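Local coordinates for dimethylsulfoniopropionate lyase (PDB 4B29), which probably cleaves dimethylsulfoniopropionate to dimethyl sulfide and acrylate at a metal site within a cupin fold, at residues A[132-143]-A[193-204]. Numbering follows the deposited sequence.
Sequences LRVTVGYWGPGL and TLTDPILTLVLW. With EDO (1,2-ethanediol), chain F; PO4 (phosphate ion), chain E.
V134 and V136 mesh with L199, L201 and L203 on one face of an antiparallel strand pair, 133-139 with 198-204. The two methyls of V134 split the work: CG1 meets L201 CD2 and CG2 meets L203 CD2, each at 3.8 Å. V136 straddles its neighbours likewise, CG1 against L199 CD1 and CG2 against L201 CD1. Further along this face the Y138 ring reaches past P197 CB, and helix 67-73 packs on Y138 and L199.

Between the strands, T135, G137 and W139 exchange backbone hydrogen bonds with V202, T200 and I198. The other face is more polar. W204 points its indole NE1 at T135 OG1, 2.9 Å away, in a nearly straight bond (172°) within the ring plane. T135 OG1 sits between its own N and carbonyl carbon (chi1 60°), where it also bonds O2 of an ethanediol whose O1 bonds T200 OG1. R133, extended alongside W204, brings NH1 down over the indole face, the guanidinium turned 66° to the ring, in a cation-pi contact, while NH2 forms a salt bridge with D212. Beyond the strands, T193 OG1 donates to G140 O (2.7 Å) and accepts from L143 N (2.9 Å), joining T193 to residues 140-143.

W204 also touches H150 and E154, two ligands of the zinc ion, so this polar face lines the metal-containing interior of a cupin beta-barrel.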
ATOM      1  N   LEU A 132      10.047  10.871   2.155  1.00 19.47           N
ATOM      2  CA  LEU A 132       8.702  10.304   2.190  1.00 20.28           C
ATOM      3  C   LEU A 132       8.856   8.792   2.191  1.00 18.46           C
ATOM      4  O   LEU A 132       9.941   8.289   1.883  1.00 15.61           O
ATOM      5  CB  LEU A 132       8.010  10.721   0.901  1.00 20.10           C
ATOM      6  CG  LEU A 132       6.504  10.400   0.799  1.00 22.34           C
ATOM      7  CD1 LEU A 132       5.704  10.762   2.140  1.00 23.66           C
ATOM      8  CD2 LEU A 132       5.999  11.142  -0.441  1.00 19.24           C
ATOM      9  N   ARG A 133       7.789   8.084   2.555  1.00 15.38           N
ATOM     10  CA  ARG A 133       7.767   6.654   2.322  1.00 12.97           C
ATOM     11  C   ARG A 133       6.420   6.334   1.674  1.00 11.95           C
ATOM     12  O   ARG A 133       5.378   6.861   2.118  1.00 10.42           O
ATOM     13  CB  ARG A 133       7.944   5.941   3.645  1.00 13.06           C
ATOM     14  CG  ARG A 133       7.919   4.472   3.570  1.00 13.75           C
ATOM     15  CD  ARG A 133       8.178   3.915   4.987  1.00 21.11           C
ATOM     16  NE  ARG A 133       8.481   2.492   4.963  1.00 22.04           N
ATOM     17  CZ  ARG A 133       7.762   1.533   5.531  1.00 23.48           C
ATOM     18  NH1 ARG A 133       6.613   1.792   6.140  1.00 26.70           N
ATOM     19  NH2 ARG A 133       8.182   0.297   5.464  1.00 25.68           N
ATOM     20  N   VAL A 134       6.476   5.531   0.614  1.00 10.25           N
ATOM     21  CA  VAL A 134       5.272   5.169  -0.155  1.00 10.21           C
ATOM     22  C   VAL A 134       5.253   3.645  -0.207  1.00 10.51           C
ATOM     23  O   VAL A 134       6.172   3.015  -0.735  1.00 10.62           O
ATOM     24  CB  VAL A 134       5.351   5.698  -1.590  1.00  9.99           C
ATOM     25  CG1 VAL A 134       4.057   5.266  -2.344  1.00 13.26           C
ATOM     26  CG2 VAL A 134       5.465   7.195  -1.634  1.00 12.11           C
ATOM     27  N   THR A 135       4.195   3.036   0.331  1.00  8.72           N
ATOM     28  CA  THR A 135       4.058   1.584   0.272  1.00  8.95           C
ATOM     29  C   THR A 135       2.773   1.204  -0.465  1.00  9.89           C
ATOM     30  O   THR A 135       1.884   2.034  -0.655  1.00 10.51           O
ATOM     31  CB  THR A 135       4.057   0.876   1.634  1.00 10.72           C
ATOM     32  OG1 THR A 135       2.951   1.356   2.432  1.00 11.17           O
ATOM     33  CG2 THR A 135       5.369   1.145   2.365  1.00 10.22           C
ATOM     34  N   VAL A 136       2.724  -0.051  -0.885  1.00  9.74           N
ATOM     35  CA  VAL A 136       1.549  -0.561  -1.627  1.00 10.60           C
ATOM     36  C   VAL A 136       1.144  -1.873  -0.972  1.00 10.85           C
ATOM     37  O   VAL A 136       2.009  -2.702  -0.642  1.00 10.43           O
ATOM     38  CB  VAL A 136       1.942  -0.826  -3.139  1.00  9.22           C
ATOM     39  CG1 VAL A 136       0.826  -1.702  -3.840  1.00 12.19           C
ATOM     40  CG2 VAL A 136       2.127   0.491  -3.870  1.00 11.20           C
ATOM     41  N   GLY A 137      -0.174  -2.110  -0.776  1.00  9.98           N
ATOM     42  CA  GLY A 137      -0.614  -3.376  -0.182  1.00 10.90           C
ATOM     43  C   GLY A 137      -1.725  -3.957  -1.068  1.00 11.44           C
ATOM     44  O   GLY A 137      -2.426  -3.190  -1.782  1.00 11.97           O
ATOM     45  N   TYR A 138      -1.817  -5.283  -1.110  1.00 11.45           N
ATOM     46  CA  TYR A 138      -2.945  -5.968  -1.776  1.00 12.35           C
ATOM     47  C   TYR A 138      -3.488  -6.996  -0.815  1.00 12.45           C
ATOM     48  O   TYR A 138      -2.725  -7.709  -0.145  1.00 13.11           O
ATOM     49  CB  TYR A 138      -2.459  -6.687  -3.033  1.00 11.62           C
ATOM     50  CG  TYR A 138      -3.580  -7.505  -3.676  1.00 12.21           C
ATOM     51  CD1 TYR A 138      -4.436  -6.905  -4.586  1.00 15.06           C
ATOM     52  CD2 TYR A 138      -3.761  -8.843  -3.304  1.00 16.45           C
ATOM     53  CE1 TYR A 138      -5.495  -7.685  -5.204  1.00 17.31           C
ATOM     54  CE2 TYR A 138      -4.823  -9.622  -3.871  1.00 14.72           C
ATOM     55  CZ  TYR A 138      -5.626  -9.015  -4.830  1.00 16.17           C
ATOM     56  OH  TYR A 138      -6.644  -9.793  -5.386  1.00 17.88           O
ATOM     57  N   TRP A 139      -4.821  -7.072  -0.724  1.00 13.16           N
ATOM     58  CA  TRP A 139      -5.481  -8.127   0.031  1.00 13.03           C
ATOM     59  C   TRP A 139      -6.578  -8.732  -0.837  1.00 14.18           C
ATOM     60  O   TRP A 139      -7.397  -8.006  -1.385  1.00 14.85           O
ATOM     61  CB  TRP A 139      -6.191  -7.536   1.265  1.00 13.99           C
ATOM     62  CG  TRP A 139      -5.235  -7.081   2.326  1.00 12.83           C
ATOM     63  CD1 TRP A 139      -4.901  -7.747   3.467  1.00 16.56           C
ATOM     64  CD2 TRP A 139      -4.510  -5.825   2.355  1.00 14.34           C
ATOM     65  NE1 TRP A 139      -4.022  -6.976   4.216  1.00 17.73           N
ATOM     66  CE2 TRP A 139      -3.762  -5.811   3.546  1.00 16.31           C
ATOM     67  CE3 TRP A 139      -4.446  -4.732   1.484  1.00 14.38           C
ATOM     68  CZ2 TRP A 139      -2.915  -4.733   3.897  1.00 17.63           C
ATOM     69  CZ3 TRP A 139      -3.632  -3.635   1.845  1.00 17.91           C
ATOM     70  CH2 TRP A 139      -2.872  -3.676   3.040  1.00 15.52           C
ATOM     71  N   GLY A 140      -6.574 -10.058  -0.947  1.00 14.73           N
ATOM     72  CA  GLY A 140      -7.691 -10.684  -1.721  1.00 15.78           C
ATOM     73  C   GLY A 140      -8.990 -10.587  -0.908  1.00 16.91           C
ATOM     74  O   GLY A 140      -9.016 -10.189   0.259  1.00 16.29           O
ATOM     75  N   PRO A 141     -10.107 -11.007  -1.527  1.00 17.05           N
ATOM     76  CA  PRO A 141     -11.377 -10.991  -0.797  1.00 17.32           C
ATOM     77  C   PRO A 141     -11.399 -11.848   0.455  1.00 17.32           C
ATOM     78  O   PRO A 141     -10.670 -12.828   0.582  1.00 18.53           O
ATOM     79  CB  PRO A 141     -12.385 -11.583  -1.820  1.00 17.46           C
ATOM     80  CG  PRO A 141     -11.703 -11.600  -3.132  1.00 19.93           C
ATOM     81  CD  PRO A 141     -10.204 -11.596  -2.867  1.00 17.85           C
ATOM     82  N   GLY A 142     -12.279 -11.506   1.388  1.00 17.24           N
ATOM     83  CA  GLY A 142     -12.503 -12.358   2.559  1.00 17.08           C
ATOM     84  C   GLY A 142     -11.381 -12.444   3.550  1.00 18.55           C
ATOM     85  O   GLY A 142     -11.146 -13.496   4.160  1.00 19.34           O
ATOM     86  N   LEU A 143     -10.640 -11.333   3.705  1.00 16.62           N
ATOM     87  CA  LEU A 143      -9.549 -11.296   4.676  1.00 16.66           C
ATOM     88  C   LEU A 143      -9.835 -10.286   5.762  1.00 17.38           C
ATOM     89  O   LEU A 143     -10.472  -9.250   5.511  1.00 17.30           O
ATOM     90  CB  LEU A 143      -8.247 -10.911   3.952  1.00 15.11           C
ATOM     91  CG  LEU A 143      -7.683 -11.975   2.995  1.00 17.32           C
ATOM     92  CD1 LEU A 143      -6.290 -11.466   2.443  1.00 18.60           C
ATOM     93  CD2 LEU A 143      -7.489 -13.319   3.718  1.00 17.66           C
ATOM     94  N   THR A 193     -11.670  -7.128   4.013  1.00 14.59           N
ATOM     95  CA  THR A 193     -12.210  -7.222   2.651  1.00 15.63           C
ATOM     96  C   THR A 193     -13.399  -8.229   2.709  1.00 16.72           C
ATOM     97  O   THR A 193     -13.382  -9.223   3.438  1.00 17.07           O
ATOM     98  CB  THR A 193     -11.213  -7.732   1.596  1.00 15.52           C
ATOM     99  OG1 THR A 193     -10.520  -8.853   2.127  1.00 16.85           O
ATOM    100  CG2 THR A 193     -10.138  -6.643   1.248  1.00 15.21           C
ATOM    101  N   LEU A 194     -14.392  -7.908   1.911  1.00 17.28           N
ATOM    102  CA  LEU A 194     -15.597  -8.746   1.794  1.00 20.38           C
ATOM    103  C   LEU A 194     -15.501  -9.469   0.454  1.00 20.16           C
ATOM    104  O   LEU A 194     -14.601 -10.274   0.265  1.00 21.69           O
ATOM    105  CB  LEU A 194     -16.828  -7.853   1.940  1.00 19.02           C
ATOM    106  CG  LEU A 194     -17.117  -7.213   3.309  1.00 24.28           C
ATOM    107  CD1 LEU A 194     -17.067  -8.232   4.434  1.00 27.59           C
ATOM    108  CD2 LEU A 194     -16.205  -6.015   3.610  1.00 29.03           C
ATOM    109  N   THR A 195     -16.374  -9.155  -0.496  1.00 21.44           N
ATOM    110  CA  THR A 195     -16.419  -9.847  -1.767  1.00 23.44           C
ATOM    111  C   THR A 195     -15.357  -9.398  -2.799  1.00 22.01           C
ATOM    112  O   THR A 195     -15.030 -10.122  -3.751  1.00 22.75           O
ATOM    113  CB  THR A 195     -17.871  -9.621  -2.327  1.00 22.58           C
ATOM    114  OG1 THR A 195     -18.729 -10.476  -1.540  1.00 31.10           O
ATOM    115  CG2 THR A 195     -17.959 -10.043  -3.692  1.00 30.70           C
ATOM    116  N   ASP A 196     -14.802  -8.215  -2.585  1.00 20.22           N
ATOM    117  CA  ASP A 196     -13.851  -7.614  -3.507  1.00 18.85           C
ATOM    118  C   ASP A 196     -12.479  -7.601  -2.832  1.00 16.07           C
ATOM    119  O   ASP A 196     -12.419  -7.620  -1.615  1.00 16.61           O
ATOM    120  CB  ASP A 196     -14.265  -6.186  -3.826  1.00 18.92           C
ATOM    121  CG  ASP A 196     -15.676  -6.128  -4.429  1.00 24.35           C
ATOM    122  OD1 ASP A 196     -15.905  -6.847  -5.415  1.00 27.48           O
ATOM    123  OD2 ASP A 196     -16.507  -5.367  -3.929  1.00 25.68           O
ATOM    124  N   PRO A 197     -11.422  -7.684  -3.634  1.00 15.52           N
ATOM    125  CA  PRO A 197     -10.058  -7.458  -3.085  1.00 15.51           C
ATOM    126  C   PRO A 197      -9.881  -5.946  -2.838  1.00 14.36           C
ATOM    127  O   PRO A 197     -10.773  -5.130  -3.112  1.00 13.74           O
ATOM    128  CB  PRO A 197      -9.176  -7.886  -4.243  1.00 14.74           C
ATOM    129  CG  PRO A 197      -9.934  -7.412  -5.486  1.00 15.09           C
ATOM    130  CD  PRO A 197     -11.430  -7.649  -5.108  1.00 16.35           C
ATOM    131  N   ILE A 198      -8.688  -5.558  -2.367  1.00 12.93           N
ATOM    132  CA  ILE A 198      -8.344  -4.133  -2.356  1.00 12.08           C
ATOM    133  C   ILE A 198      -6.846  -3.984  -2.621  1.00 10.11           C
ATOM    134  O   ILE A 198      -6.050  -4.800  -2.173  1.00 11.28           O
ATOM    135  CB  ILE A 198      -8.720  -3.416  -1.013  1.00 11.57           C
ATOM    136  CG1 ILE A 198      -8.608  -1.887  -1.195  1.00 11.60           C
ATOM    137  CG2 ILE A 198      -7.926  -3.976   0.226  1.00 12.93           C
ATOM    138  CD1 ILE A 198      -9.157  -1.119   0.002  1.00 13.01           C
ATOM    139  N   LEU A 199      -6.528  -2.956  -3.389  1.00 10.96           N
ATOM    140  CA  LEU A 199      -5.123  -2.605  -3.703  1.00 10.65           C
ATOM    141  C   LEU A 199      -4.966  -1.158  -3.235  1.00 10.80           C
ATOM    142  O   LEU A 199      -5.775  -0.288  -3.605  1.00 11.23           O
ATOM    143  CB  LEU A 199      -4.924  -2.723  -5.208  1.00 10.97           C
ATOM    144  CG  LEU A 199      -3.557  -2.305  -5.811  1.00 11.76           C
ATOM    145  CD1 LEU A 199      -2.451  -3.210  -5.270  1.00 12.56           C
ATOM    146  CD2 LEU A 199      -3.605  -2.313  -7.373  1.00 12.81           C
ATOM    147  N   THR A 200      -3.928  -0.900  -2.413  1.00 10.18           N
ATOM    148  CA  THR A 200      -3.794   0.427  -1.763  1.00  9.10           C
ATOM    149  C   THR A 200      -2.427   1.020  -2.062  1.00 10.18           C
ATOM    150  O   THR A 200      -1.474   0.273  -2.374  1.00 11.32           O
ATOM    151  CB  THR A 200      -3.894   0.315  -0.231  1.00  9.38           C
ATOM    152  OG1 THR A 200      -2.897  -0.605   0.236  1.00 12.40           O
ATOM    153  CG2 THR A 200      -5.334  -0.257   0.170  1.00 10.64           C
ATOM    154  N   LEU A 201      -2.350   2.341  -1.952  1.00  9.56           N
ATOM    155  CA  LEU A 201      -1.056   3.032  -2.065  1.00  9.24           C
ATOM    156  C   LEU A 201      -1.054   4.027  -0.894  1.00  9.62           C
ATOM    157  O   LEU A 201      -2.019   4.800  -0.711  1.00 10.15           O
ATOM    158  CB  LEU A 201      -0.908   3.703  -3.447  1.00  9.12           C
ATOM    159  CG  LEU A 201       0.506   4.316  -3.584  1.00 10.82           C
ATOM    160  CD1 LEU A 201       1.042   4.168  -5.033  1.00 12.86           C
ATOM    161  CD2 LEU A 201       0.420   5.788  -3.190  1.00  9.89           C
ATOM    162  N   VAL A 202       0.007   3.988  -0.085  1.00  9.18           N
ATOM    163  CA  VAL A 202      -0.065   4.603   1.259  1.00  9.56           C
ATOM    164  C   VAL A 202       1.169   5.480   1.468  1.00  9.64           C
ATOM    165  O   VAL A 202       2.268   5.087   1.089  1.00 10.67           O
ATOM    166  CB  VAL A 202      -0.056   3.477   2.297  1.00 10.88           C
ATOM    167  CG1 VAL A 202      -0.021   4.014   3.742  1.00 13.07           C
ATOM    168  CG2 VAL A 202      -1.298   2.566   2.069  1.00 12.24           C
ATOM    169  N   LEU A 203       0.957   6.651   2.038  1.00  8.51           N
ATOM    170  CA  LEU A 203       2.098   7.512   2.426  1.00  9.36           C
ATOM    171  C   LEU A 203       2.330   7.426   3.940  1.00  9.32           C
ATOM    172  O   LEU A 203       1.379   7.208   4.754  1.00  9.95           O
ATOM    173  CB  LEU A 203       1.788   8.980   2.145  1.00  9.02           C
ATOM    174  CG  LEU A 203       1.293   9.364   0.718  1.00  9.43           C
ATOM    175  CD1 LEU A 203       1.166  10.849   0.575  1.00 10.07           C
ATOM    176  CD2 LEU A 203       2.293   8.795  -0.339  1.00 11.03           C
ATOM    177  N   TRP A 204       3.597   7.677   4.337  1.00  8.74           N
ATOM    178  CA  TRP A 204       3.938   7.647   5.773  1.00  9.17           C
ATOM    179  C   TRP A 204       4.776   8.863   6.093  1.00  9.49           C
ATOM    180  O   TRP A 204       5.543   9.341   5.223  1.00 10.39           O
ATOM    181  CB  TRP A 204       4.837   6.426   6.094  1.00  8.99           C
ATOM    182  CG  TRP A 204       4.328   5.077   5.697  1.00  9.23           C
ATOM    183  CD1 TRP A 204       4.062   4.582   4.397  1.00  9.72           C
ATOM    184  CD2 TRP A 204       3.903   4.068   6.590  1.00 10.97           C
ATOM    185  NE1 TRP A 204       3.600   3.295   4.490  1.00 10.27           N
ATOM    186  CE2 TRP A 204       3.492   2.956   5.818  1.00 11.91           C
ATOM    187  CE3 TRP A 204       3.873   3.973   7.990  1.00 12.24           C
ATOM    188  CZ2 TRP A 204       3.020   1.759   6.397  1.00 13.49           C
ATOM    189  CZ3 TRP A 204       3.404   2.746   8.578  1.00 13.09           C
ATOM    190  CH2 TRP A 204       3.014   1.673   7.781  1.00 13.00           C
TER
HETATM  191  C1  EDO F1201      -0.091  -0.353   2.706  1.00 26.11           C
HETATM  192  O1  EDO F1201      -1.443  -0.793   2.555  1.00 19.74           O
HETATM  193  C2  EDO F1201       0.701  -1.553   3.149  1.00 29.13           C
HETATM  194  O2  EDO F1201       1.965  -1.018   3.486  1.00 26.44           O
HETATM  195  P   PO4 E1200      -8.097 -13.509  -5.215  0.80 38.37           P
HETATM  196  O1  PO4 E1200      -7.334 -14.333  -6.277  0.80 35.16           O
HETATM  197  O2  PO4 E1200      -7.517 -12.114  -5.053  0.80 33.06           O
HETATM  198  O3  PO4 E1200      -9.483 -13.234  -5.745  0.80 36.96           O
HETATM  199  O4  PO4 E1200      -8.085 -14.175  -3.846  0.80 30.49           O